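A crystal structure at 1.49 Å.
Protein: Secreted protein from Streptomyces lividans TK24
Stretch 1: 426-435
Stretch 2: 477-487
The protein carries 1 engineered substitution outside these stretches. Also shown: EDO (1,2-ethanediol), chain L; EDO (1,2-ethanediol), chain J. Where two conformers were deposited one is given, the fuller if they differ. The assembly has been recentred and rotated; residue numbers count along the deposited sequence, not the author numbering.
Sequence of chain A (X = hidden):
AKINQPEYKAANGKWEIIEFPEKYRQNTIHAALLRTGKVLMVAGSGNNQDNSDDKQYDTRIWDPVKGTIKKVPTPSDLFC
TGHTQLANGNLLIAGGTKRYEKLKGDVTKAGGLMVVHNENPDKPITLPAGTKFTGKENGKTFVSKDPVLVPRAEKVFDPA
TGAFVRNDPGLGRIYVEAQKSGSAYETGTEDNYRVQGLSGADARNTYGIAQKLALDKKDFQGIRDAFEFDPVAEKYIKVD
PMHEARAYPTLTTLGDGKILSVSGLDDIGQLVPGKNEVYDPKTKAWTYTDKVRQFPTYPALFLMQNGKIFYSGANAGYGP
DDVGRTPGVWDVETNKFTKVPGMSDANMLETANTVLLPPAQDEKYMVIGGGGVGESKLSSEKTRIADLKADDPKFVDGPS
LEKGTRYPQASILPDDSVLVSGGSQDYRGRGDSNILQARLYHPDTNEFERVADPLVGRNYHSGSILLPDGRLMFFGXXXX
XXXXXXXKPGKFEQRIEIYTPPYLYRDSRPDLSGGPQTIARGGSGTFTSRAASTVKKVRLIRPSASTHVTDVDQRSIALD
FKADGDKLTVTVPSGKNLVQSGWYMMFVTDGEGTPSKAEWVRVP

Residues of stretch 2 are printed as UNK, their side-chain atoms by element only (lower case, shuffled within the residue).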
ATOM      1  N   ASP A 426      18.180   1.483   1.205  1.00  8.64           N
ATOM      2  CA  ASP A 426      17.981   2.896   1.430  1.00  9.33           C
ATOM      3  C   ASP A 426      16.817   3.434   0.630  1.00  8.36           C
ATOM      4  O   ASP A 426      16.261   2.760  -0.251  1.00  7.81           O
ATOM      5  CB  ASP A 426      19.303   3.612   1.085  1.00 10.12           C
ATOM      6  CG  ASP A 426      19.491   4.935   1.808  1.00 12.11           C
ATOM      7  OD1 ASP A 426      18.589   5.468   2.524  1.00 12.19           O
ATOM      8  OD2 ASP A 426      20.567   5.553   1.554  1.00 14.41           O
ATOM      9  N   TYR A 427      16.470   4.674   0.924  1.00  8.15           N
ATOM     10  CA  TYR A 427      15.370   5.410   0.299  1.00  8.32           C
ATOM     11  C   TYR A 427      15.414   5.365  -1.209  1.00  8.18           C
ATOM     12  O   TYR A 427      16.411   5.732  -1.797  1.00  8.79           O
ATOM     13  CB  TYR A 427      15.387   6.852   0.817  1.00  8.51           C
ATOM     14  CG  TYR A 427      14.333   7.734   0.229  1.00  8.53           C
ATOM     15  CD1 TYR A 427      13.025   7.738   0.726  1.00  8.53           C
ATOM     16  CD2 TYR A 427      14.636   8.595  -0.821  1.00  8.77           C
ATOM     17  CE1 TYR A 427      12.058   8.572   0.197  1.00  8.85           C
ATOM     18  CE2 TYR A 427      13.686   9.424  -1.383  1.00  9.07           C
ATOM     19  CZ  TYR A 427      12.377   9.383  -0.897  1.00  8.72           C
ATOM     20  OH  TYR A 427      11.444  10.202  -1.427  1.00  9.71           O
ATOM     21  N   ARG A 428      14.348   4.876  -1.839  1.00  7.84           N
ATOM     22  CA  ARG A 428      14.238   4.828  -3.285  1.00  8.08           C
ATOM     23  C   ARG A 428      15.455   4.219  -3.972  1.00  8.00           C
ATOM     24  O   ARG A 428      15.865   4.668  -5.068  1.00  8.10           O
ATOM     25  CB  ARG A 428      13.869   6.177  -3.861  1.00  8.31           C
ATOM     26  CG  ARG A 428      12.485   6.650  -3.431  1.00  8.94           C
ATOM     27  CD  ARG A 428      12.046   7.854  -4.203  1.00  8.88           C
ATOM     28  NE  ARG A 428      11.932   7.569  -5.624  1.00  8.81           N
ATOM     29  CZ  ARG A 428      11.539   8.445  -6.526  1.00 10.46           C
ATOM     30  NH1 ARG A 428      11.252   9.706  -6.200  1.00 10.98           N
ATOM     31  NH2 ARG A 428      11.461   8.073  -7.782  1.00 11.43           N
ATOM     32  N   GLY A 429      16.017   3.191  -3.352  1.00  7.91           N
ATOM     33  CA  GLY A 429      17.154   2.516  -3.954  1.00  8.77           C
ATOM     34  C   GLY A 429      18.423   3.345  -4.071  1.00  9.33           C
ATOM     35  O   GLY A 429      19.293   2.953  -4.836  1.00  9.55           O
ATOM     36  N   ARG A 430      18.523   4.461  -3.377  0.50  9.01           N
ATOM     37  CA  ARG A 430      19.685   5.328  -3.625  0.50  9.59           C
ATOM     38  C   ARG A 430      20.952   4.593  -3.156  0.50 10.20           C
ATOM     39  O   ARG A 430      20.936   3.723  -2.271  0.50 10.52           O
ATOM     40  CB  ARG A 430      19.522   6.680  -2.959  0.50  9.36           C
ATOM     41  CG  ARG A 430      19.691   6.628  -1.463  0.50  9.44           C
ATOM     42  CD  ARG A 430      19.407   7.963  -0.804  0.50  9.82           C
ATOM     43  NE  ARG A 430      19.280   7.769   0.622  0.50 10.24           N
ATOM     44  CZ  ARG A 430      18.578   8.536   1.445  0.50 10.19           C
ATOM     45  NH1 ARG A 430      17.958   9.595   1.005  0.50 10.44           N
ATOM     46  NH2 ARG A 430      18.493   8.205   2.717  0.50 10.28           N
ATOM     47  N   GLY A 431      22.056   5.004  -3.766  1.00 10.90           N
ATOM     48  CA  GLY A 431      23.325   4.286  -3.676  1.00 11.79           C
ATOM     49  C   GLY A 431      23.269   2.890  -4.286  1.00 11.66           C
ATOM     50  O   GLY A 431      23.974   1.982  -3.837  1.00 12.99           O
ATOM     51  N   ASP A 432      22.433   2.732  -5.304  1.00 12.24           N
ATOM     52  CA  ASP A 432      22.180   1.431  -5.950  0.50 12.18           C
ATOM     53  C   ASP A 432      21.991   0.341  -4.913  1.00 11.86           C
ATOM     54  O   ASP A 432      22.648  -0.721  -4.911  1.00 12.22           O
ATOM     55  CB  ASP A 432      23.292   1.086  -6.973  0.50 12.75           C
ATOM     56  CG  ASP A 432      23.083   1.770  -8.309  0.50 13.61           C
ATOM     57  OD1 ASP A 432      22.170   2.624  -8.454  0.50 13.84           O
ATOM     58  OD2 ASP A 432      23.860   1.454  -9.250  0.50 15.19           O
ATOM     59  N   SER A 433      21.021   0.580  -4.013  1.00 10.49           N
ATOM     60  CA  SER A 433      20.829  -0.261  -2.852  1.00  9.74           C
ATOM     61  C   SER A 433      19.712  -1.310  -2.945  1.00  8.62           C
ATOM     62  O   SER A 433      19.343  -1.879  -1.932  1.00  8.98           O
ATOM     63  CB  SER A 433      20.639   0.596  -1.606  1.00  9.51           C
ATOM     64  OG  SER A 433      19.469   1.396  -1.725  1.00  9.83           O
ATOM     65  N   ASN A 434      19.232  -1.589  -4.151  1.00  8.47           N
ATOM     66  CA  ASN A 434      18.293  -2.714  -4.315  1.00  8.83           C
ATOM     67  C   ASN A 434      18.900  -4.000  -3.786  1.00  9.60           C
ATOM     68  O   ASN A 434      20.091  -4.262  -3.956  1.00  9.47           O
ATOM     69  CB  ASN A 434      17.917  -2.916  -5.768  1.00  8.99           C
ATOM     70  CG  ASN A 434      16.961  -1.890  -6.280  1.00  9.70           C
ATOM     71  OD1 ASN A 434      16.201  -1.306  -5.512  1.00 10.28           O
ATOM     72  ND2 ASN A 434      16.952  -1.696  -7.587  1.00  9.43           N
ATOM     73  N   ILE A 435      18.088  -4.763  -3.079  1.00  8.78           N
ATOM     74  CA  ILE A 435      18.476  -6.026  -2.466  1.00  9.08           C
ATOM     75  C   ILE A 435      17.902  -7.129  -3.342  1.00  9.77           C
ATOM     76  O   ILE A 435      16.691  -7.374  -3.317  1.00  9.80           O
ATOM     77  CB  ILE A 435      17.969  -6.131  -1.036  1.00  9.46           C
ATOM     78  CG1 ILE A 435      18.546  -5.002  -0.189  1.00 10.03           C
ATOM     79  CG2 ILE A 435      18.324  -7.483  -0.439  1.00  9.64           C
ATOM     80  CD1 ILE A 435      17.800  -4.801   1.133  1.00  9.94           C
ATOM     81  N   UNK A 477       9.145  -0.439  -9.655  1.00  7.44           N
ATOM     82  CA  UNK A 477      10.384   0.036  -9.025  1.00  7.68           C
ATOM     83  C   UNK A 477      10.811   1.357  -9.581  1.00  8.13           C
ATOM     84  O   UNK A 477      11.082   1.491 -10.789  1.00  8.62           O
ATOM     85  o   UNK A 477      12.516  -0.481  -8.166  1.00  7.06           O
ATOM     86  c   UNK A 477      11.562  -0.926  -9.120  1.00  7.27           C
ATOM     87  N   UNK A 478      10.919   2.336  -8.699  1.00  8.25           N
ATOM     88  CA  UNK A 478      11.078   3.722  -9.075  1.00  8.38           C
ATOM     89  C   UNK A 478      12.237   4.340  -8.347  1.00  8.77           C
ATOM     90  O   UNK A 478      12.080   5.179  -7.464  1.00  8.88           O
ATOM     91  o   UNK A 478      10.401   6.227 -10.196  1.00 11.27           O
ATOM     92  o   UNK A 478       8.373   6.242  -9.345  1.00 10.84           O
ATOM     93  c   UNK A 478       9.739   4.409  -8.748  1.00  8.67           C
ATOM     94  c   UNK A 478       9.509   5.720  -9.459  1.00 10.40           C
ATOM     95  N   UNK A 479      13.439   3.940  -8.742  1.00  8.11           N
ATOM     96  CA  UNK A 479      14.633   4.488  -8.129  1.00  8.71           C
ATOM     97  C   UNK A 479      14.765   5.978  -8.351  1.00  9.33           C
ATOM     98  O   UNK A 479      14.434   6.478  -9.443  1.00  9.89           O
ATOM     99  c   UNK A 479      15.867   3.846  -8.726  1.00  8.72           C
ATOM    100  o   UNK A 479      15.958   2.460  -8.464  1.00  8.77           O
ATOM    101  N   UNK A 480      15.275   6.665  -7.340  1.00  9.41           N
ATOM    102  CA  UNK A 480      15.458   8.120  -7.460  1.00 10.57           C
ATOM    103  C   UNK A 480      16.597   8.452  -8.406  1.00 10.97           C
ATOM    104  O   UNK A 480      16.501   9.418  -9.151  1.00 11.91           O
ATOM    105  c   UNK A 480      15.680   8.759  -6.100  1.00 11.76           C
ATOM    106  c   UNK A 480      16.046  10.679  -4.625  1.00 14.03           C
ATOM    107  c   UNK A 480      14.659  10.992  -6.678  1.00 14.10           C
ATOM    108  c   UNK A 480      15.835  10.291  -6.059  1.00 13.10           C
ATOM    109  N   UNK A 481      17.618   7.613  -8.375  1.00 11.13           N
ATOM    110  CA  UNK A 481      18.805   7.850  -9.190  1.00 12.81           C
ATOM    111  C   UNK A 481      19.096   6.624 -10.041  1.00 13.66           C
ATOM    112  O   UNK A 481      18.747   5.500  -9.689  1.00 13.30           O
ATOM    113  c   UNK A 481      19.569   9.032  -6.000  1.00 14.91           C
ATOM    114  c   UNK A 481      19.813  10.575  -7.807  1.00 15.55           C
ATOM    115  c   UNK A 481      19.797   9.259  -7.352  1.00 14.17           C
ATOM    116  c   UNK A 481      19.647  11.647  -6.938  1.00 17.13           C
ATOM    117  o   UNK A 481      19.274  12.466  -4.735  1.00 19.89           O
ATOM    118  c   UNK A 481      19.978   8.123  -8.297  1.00 13.45           C
ATOM    119  c   UNK A 481      19.437  11.395  -5.589  1.00 17.70           C
ATOM    120  c   UNK A 481      19.392  10.089  -5.110  1.00 16.60           C
ATOM    121  N   UNK A 482      19.788   6.847 -11.165  1.00 14.43           N
ATOM    122  CA  UNK A 482      20.175   5.772 -12.082  1.00 15.66           C
ATOM    123  C   UNK A 482      21.503   5.107 -11.721  1.00 16.45           C
ATOM    124  O   UNK A 482      21.784   3.998 -12.172  1.00 17.33           O
ATOM    125  c   UNK A 482      20.221   6.303 -13.500  1.00 15.67           C
ATOM    126  N   UNK A 483      22.299   5.764 -10.877  1.00 17.27           N
ATOM    127  CA  UNK A 483      23.632   5.315 -10.597  1.00 17.80           C
ATOM    128  C   UNK A 483      23.913   5.293  -9.123  1.00 17.24           C
ATOM    129  O   UNK A 483      23.269   6.003  -8.343  1.00 17.16           O
ATOM    130  c   UNK A 483      24.539   7.689 -10.853  1.00 20.63           C
ATOM    131  c   UNK A 483      24.647   6.237 -11.293  1.00 19.21           C
ATOM    132  o   UNK A 483      25.576   8.382 -10.819  1.00 23.97           O
ATOM    133  o   UNK A 483      23.434   8.207 -10.565  1.00 19.15           O
ATOM    134  N   UNK A 484      24.922   4.519  -8.758  1.00 17.48           N
ATOM    135  CA  UNK A 484      25.343   4.387  -7.378  1.00 17.32           C
ATOM    136  C   UNK A 484      25.766   5.698  -6.748  1.00 17.81           C
ATOM    137  O   UNK A 484      25.514   5.937  -5.577  1.00 16.81           O
ATOM    138  n   UNK A 484      27.064   1.177  -3.483  0.50 24.24           N
ATOM    139  c   UNK A 484      26.880   3.089  -5.833  1.00 20.12           C
ATOM    140  c   UNK A 484      26.461   3.371  -7.255  1.00 19.07           C
ATOM    141  c   UNK A 484      28.214   1.564  -4.349  1.00 25.22           C
ATOM    142  c   UNK A 484      27.789   1.881  -5.774  1.00 22.52           C
ATOM    143  N   UNK A 485      26.407   6.553  -7.542  1.00 17.91           N
ATOM    144  CA  UNK A 485      26.836   7.859  -7.087  1.00 18.38           C
ATOM    145  C   UNK A 485      25.719   8.872  -6.871  1.00 18.52           C
ATOM    146  O   UNK A 485      25.960   9.936  -6.313  1.00 19.30           O
ATOM    147  c   UNK A 485      27.878   8.432  -8.063  1.00 19.12           C
ATOM    148  N   UNK A 486      24.500   8.553  -7.318  1.00 17.33           N
ATOM    149  CA  UNK A 486      23.328   9.437  -7.108  1.00 17.73           C
ATOM    150  C   UNK A 486      23.475  10.790  -7.830  1.00 18.85           C
ATOM    151  O   UNK A 486      23.120  11.842  -7.290  1.00 18.35           O
ATOM    152  n   UNK A 486      23.316   8.286  -3.647  1.00 16.51           N
ATOM    153  c   UNK A 486      22.847   8.325  -4.873  1.00 16.51           C
ATOM    154  o   UNK A 486      22.304   7.344  -5.408  1.00 14.55           O
ATOM    155  c   UNK A 486      23.030   9.634  -5.615  1.00 16.92           C
ATOM    156  N   UNK A 487      23.954  10.728  -9.069  1.00 20.50           N
ATOM    157  CA  UNK A 487      24.159  11.934  -9.896  1.00 22.35           C
ATOM    158  C   UNK A 487      23.203  12.095 -11.065  1.00 22.87           C
ATOM    159  O   UNK A 487      23.098  13.197 -11.620  1.00 23.91           O
ATOM    160  c   UNK A 487      26.640  11.826  -9.386  1.00 24.42           C
ATOM    161  c   UNK A 487      25.593  12.002 -10.470  1.00 22.46           C
ATOM    162  o   UNK A 487      25.760  11.014 -11.495  1.00 23.16           O
TER
HETATM  163  C1  EDO L 711      11.527  10.801  -9.639  1.00 32.37           C
HETATM  164  O1  EDO L 711      10.379  11.130  -8.864  1.00 26.95           O
HETATM  165  C2  EDO L 711      11.354   9.658 -10.618  1.00 29.96           C
HETATM  166  O2  EDO L 711      12.672   9.192 -11.029  1.00 37.44           O
HETATM  167  C1  EDO J 709      16.758  12.282  -1.298  1.00 24.78           C
HETATM  168  O1  EDO J 709      16.876  12.277   0.139  1.00 25.79           O
HETATM  169  C2  EDO J 709      18.181  12.495  -1.814  1.00 25.78           C
HETATM  170  O2  EDO J 709      18.890  11.308  -1.597  1.00 23.52           O
HETATM  171  O   HOH W   1      18.131   5.617  -6.484  1.00 12.59           O
HETATM  172  O   HOH W   2      18.446   1.899  -7.362  1.00 12.26           O
HETATM  173  O   HOH W   3      21.127   4.865  -6.833  1.00 14.37           O
HETATM  174  O   HOH W   4      19.791   3.131  -9.314  1.00 20.60           O
HETATM  175  O   HOH W   5      23.414   1.843 -11.711  1.00 31.66           O
HETATM  176  O   HOH W   6      14.990  -0.132  -9.301  1.00  9.36           O

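Position 477 carries one carbon and then one oxygen, which defines serine; water 6 lies 2.7 Å from S477 OG and 3.0 Å from N434 ND2. Position 478 has two carbons, the second bearing two oxygens at one carbon-carbon bond from CB. One of these lies 3.2 Å from R428 NH2, a salt bridge that fits a carboxylate, so the residue is aspartate, D478, and the partner atom is OD1.

At 479 a single carbon and a single oxygen again give serine. S479 OG lies 2.8 Å from water 2, which donates to G429 O at 2.9 Å. Position 480 has four carbons forked at the second, with no heteroatom: leucine. L480 CD2 sits 4.2 Å from Y427 CE2, at the ring edge, while CD1 covers one face of the R428 guanidinium, 3.7 Å from NH1.

Position 481 shows one carbon, then a six-carbon ring bearing one oxygen, hence tyrosine; R430 CB meets the edge of the Y481 ring, 3.8 Å from CD2. Position 482 has one carbon alone, pointing away from stretch 1, and is alanine. A482 contributes through its backbone: water 5 donates to its O (2.7 Å) and to D432 OD2 (2.5 Å).

At 483 two carbons, the second carrying two oxygens, give aspartate; the backbone N of 487 donates to D483 OD1 at 3.0 Å and, in a weak bond, to D483 OD2 at 3.3 Å. Position 484 is a row of four carbons ending in nitrogen, which is lysine; K484 NZ donates to G431 O at 3.2 Å. Position 485, one carbon pointing away, is alanine without contact. Position 486 has two carbons, the second with one oxygen and one nitrogen: asparagine. N486 OD1 accepts from G431 N at 2.9 Å and 169°. Position 487, one carbon carrying an oxygen and a carbon, is threonine, and T487 OG1 donates to D483 OD2 at 2.7 Å.

The contact joins two loops without regular secondary structure and buries 624 Å² in total. At one end R428 works through both backbone and side chain: its O accepts from L480 N (3.1 Å, 161°), while its NE and NH2 both donate to D478 O, each at 3.0 Å. At the other, the type I turn from D483 to N486 meets G431, whose CA also makes a CA-H...O contact with K484 O (3.3 Å, 176°). D432 is joined to this segment largely through solvent: water 3 accepts from D432 N and donates to D483 O, both at 2.9 Å.

Stretch 2 (477-487) SDSLYADKANT
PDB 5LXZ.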